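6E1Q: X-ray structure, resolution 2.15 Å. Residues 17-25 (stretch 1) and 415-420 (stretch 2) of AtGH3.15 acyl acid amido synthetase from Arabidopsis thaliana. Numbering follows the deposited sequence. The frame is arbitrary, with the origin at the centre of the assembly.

Stretch 1, residues 17-25: LEDLTTNVK
Stretch 2, residues 415-420: FYNNAP

Residues 17-25 contain the last turns of one helix, a break at Asn23 and the first residues of another helix; residues 415-420 form a β-hairpin whose tip docks against Glu18, Thr21, Thr22 and Val24, on both sides of Asn23 in sequence. The hairpin reverses through a type II' turn from Tyr416 to Ala419, closed by paired backbone bonds, Tyr416 N to Ala419 O and Ala419 N to Tyr416 O, both 2.8 Å. Asn417 (phi/psi 50/-117) and Asn418 (-101/5) occupy its corners. In register, the CA atoms of Thr21 and Ala419 lie 5.0 Å apart, as do those of Thr22 and Asn418. The contact buries 401 Å², both sides summed.

The carbonyls of Thr21 and Thr22 supply two acceptors; that of Thr22 also takes a weak bond from Val24 N (3.1 Å). Thr21 (-94/2) presents its O to Asn418 N at 2.9 Å, with an N-H...O angle of 139°. The same Thr21 O lies 3.2 Å from Ala419 N, but the angle there is too poor for a hydrogen bond, and that amide is already engaged across the turn. Thr22 (-102/-45) offers its O to Asn418 ND2 at 2.8 Å and 173°. With chi1 m and chi2 -40°, Asn418 thus uses both its backbone and its side-chain nitrogen to bind consecutive carbonyls.

Side-chain polar bonds extend this anchor toward Glu18. Asn417, chi1 m and chi2 -43°, points its CA-to-CB bond toward the helix and donates through ND2 to Glu18 OE1 (3.0 Å, 171°) and to Thr21 OG1 (2.9 Å, 165°); a primary amide with two protons suits this bridging role. Glu18 is folded, with chi1 and chi2 both m and chi3 -66°, and its end comes nearer the hairpin than its sideways CA-to-CB bond suggests. Its other carboxylate oxygen, OE2, accepts from Tyr416 OH at 2.7 Å. Tyr416 (chi1 t, chi2 88°) carries its hydroxyl far enough to reach this acid, while Thr21 OG1 lies at the ring edge, 3.6 Å from Tyr416 CD2. Thr21 adopts the p rotamer (chi1 54°), which places OG1 2.9 Å from Leu17 O. Thr22, chi1 m, donates from OG1 to Glu18 O at 2.8 Å, a bond within its own stretch.

Apolar packing fills in beside these bonds. Val24, chi1 t, directs its CA-to-CB bond toward the hairpin and sets CG2 3.9 Å from Ala419 CB. Thr21 CB approaches Ala419 CB to 3.8 Å, so the small alanine methyl, buried here, packs against both residues. The CA-to-CB bonds of Asp19, Asn23 and Pro420 point away from the other stretch.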

# COMPACT_ATOMS: atom_id res chain seq x y z
N LEU A 17 -18.43 -9.73 14.78
CA LEU A 17 -18.34 -8.94 13.55
C LEU A 17 -19.74 -8.61 13.03
O LEU A 17 -19.95 -7.52 12.47
CB LEU A 17 -17.54 -9.69 12.50
CG LEU A 17 -16.04 -9.92 12.73
CD1 LEU A 17 -15.47 -10.84 11.67
CD2 LEU A 17 -15.27 -8.59 12.77
N GLU A 18 -20.70 -9.52 13.18
CA GLU A 18 -22.07 -9.21 12.79
C GLU A 18 -22.64 -8.09 13.65
O GLU A 18 -23.19 -7.12 13.13
CB GLU A 18 -22.95 -10.46 12.85
CG GLU A 18 -22.53 -11.56 11.85
CD GLU A 18 -22.38 -11.07 10.39
OE1 GLU A 18 -23.38 -10.67 9.77
OE2 GLU A 18 -21.25 -11.10 9.86
N ASP A 19 -22.49 -8.19 14.98
CA ASP A 19 -22.89 -7.11 15.88
C ASP A 19 -22.29 -5.78 15.46
O ASP A 19 -23.00 -4.77 15.36
CB ASP A 19 -22.47 -7.42 17.32
CG ASP A 19 -23.14 -8.66 17.88
OD1 ASP A 19 -24.05 -9.21 17.22
OD2 ASP A 19 -22.72 -9.10 18.97
N LEU A 20 -20.97 -5.76 15.21
CA LEU A 20 -20.26 -4.51 14.92
C LEU A 20 -20.76 -3.85 13.65
O LEU A 20 -20.75 -2.62 13.55
CB LEU A 20 -18.76 -4.77 14.80
CG LEU A 20 -18.03 -5.12 16.09
CD1 LEU A 20 -16.57 -5.52 15.82
CD2 LEU A 20 -18.08 -3.97 17.08
N THR A 21 -21.18 -4.63 12.65
CA THR A 21 -21.67 -4.07 11.39
C THR A 21 -23.18 -3.89 11.37
O THR A 21 -23.73 -3.45 10.36
CB THR A 21 -21.21 -4.94 10.23
OG1 THR A 21 -21.62 -6.30 10.47
CG2 THR A 21 -19.69 -4.89 10.11
N THR A 22 -23.87 -4.23 12.47
CA THR A 22 -25.31 -4.05 12.57
C THR A 22 -25.69 -2.82 13.39
O THR A 22 -26.54 -2.04 12.98
CB THR A 22 -25.96 -5.31 13.17
OG1 THR A 22 -25.72 -6.42 12.28
CG2 THR A 22 -27.49 -5.14 13.39
N ASN A 23 -25.04 -2.62 14.53
CA ASN A 23 -25.35 -1.50 15.41
C ASN A 23 -24.46 -0.30 15.12
O ASN A 23 -23.86 0.30 16.02
CB ASN A 23 -25.22 -1.95 16.86
CG ASN A 23 -26.04 -3.17 17.13
OD1 ASN A 23 -27.24 -3.18 16.85
ND2 ASN A 23 -25.42 -4.22 17.66
N VAL A 24 -24.41 0.08 13.85
CA VAL A 24 -23.41 1.04 13.40
C VAL A 24 -23.68 2.42 13.99
O VAL A 24 -22.78 3.07 14.53
CB VAL A 24 -23.36 1.05 11.86
CG1 VAL A 24 -22.24 1.97 11.34
CG2 VAL A 24 -23.19 -0.39 11.32
N LYS A 25 -24.93 2.88 13.91
CA LYS A 25 -25.25 4.23 14.39
C LYS A 25 -24.97 4.37 15.88
O LYS A 25 -24.33 5.34 16.32
CB LYS A 25 -26.72 4.56 14.04
CG LYS A 25 -27.14 5.98 14.40
CD LYS A 25 -27.04 6.89 13.16
CE LYS A 25 -27.11 8.39 13.49
NZ LYS A 25 -26.52 9.25 12.42
N PHE A 415 -23.85 -1.94 1.38
CA PHE A 415 -23.93 -2.11 2.82
C PHE A 415 -23.70 -3.57 3.19
O PHE A 415 -24.31 -4.47 2.58
CB PHE A 415 -25.31 -1.68 3.33
CG PHE A 415 -25.64 -0.24 3.04
CD1 PHE A 415 -25.06 0.78 3.77
CD2 PHE A 415 -26.56 0.08 2.05
CE1 PHE A 415 -25.37 2.11 3.52
CE2 PHE A 415 -26.89 1.41 1.80
CZ PHE A 415 -26.29 2.42 2.53
N TYR A 416 -22.81 -3.81 4.15
CA TYR A 416 -22.69 -5.10 4.82
C TYR A 416 -23.46 -4.98 6.12
O TYR A 416 -23.04 -4.23 7.02
CB TYR A 416 -21.22 -5.48 5.07
CG TYR A 416 -21.07 -6.88 5.65
CD1 TYR A 416 -20.97 -7.99 4.82
CD2 TYR A 416 -21.08 -7.08 7.03
CE1 TYR A 416 -20.86 -9.27 5.35
CE2 TYR A 416 -20.96 -8.36 7.57
CZ TYR A 416 -20.86 -9.45 6.73
OH TYR A 416 -20.77 -10.72 7.25
N ASN A 417 -24.59 -5.68 6.23
CA ASN A 417 -25.60 -5.36 7.23
C ASN A 417 -25.91 -3.86 7.19
O ASN A 417 -26.40 -3.37 6.16
CB ASN A 417 -25.13 -5.81 8.62
CG ASN A 417 -24.98 -7.32 8.70
OD1 ASN A 417 -25.83 -8.05 8.21
ND2 ASN A 417 -23.88 -7.78 9.29
N ASN A 418 -25.65 -3.11 8.26
CA ASN A 418 -25.83 -1.66 8.23
C ASN A 418 -24.54 -0.88 8.03
O ASN A 418 -24.56 0.35 8.10
CB ASN A 418 -26.53 -1.17 9.50
CG ASN A 418 -27.95 -1.69 9.63
OD1 ASN A 418 -28.67 -1.77 8.64
ND2 ASN A 418 -28.35 -2.04 10.84
N ALA A 419 -23.42 -1.55 7.80
CA ALA A 419 -22.16 -0.84 7.66
C ALA A 419 -21.87 -0.60 6.18
O ALA A 419 -21.74 -1.57 5.42
CB ALA A 419 -21.03 -1.64 8.31
N PRO A 420 -21.73 0.65 5.74
CA PRO A 420 -21.34 0.91 4.34
C PRO A 420 -19.99 0.29 3.98
O PRO A 420 -19.04 0.28 4.78
CB PRO A 420 -21.26 2.44 4.27
CG PRO A 420 -22.04 2.93 5.44
CD PRO A 420 -21.92 1.89 6.51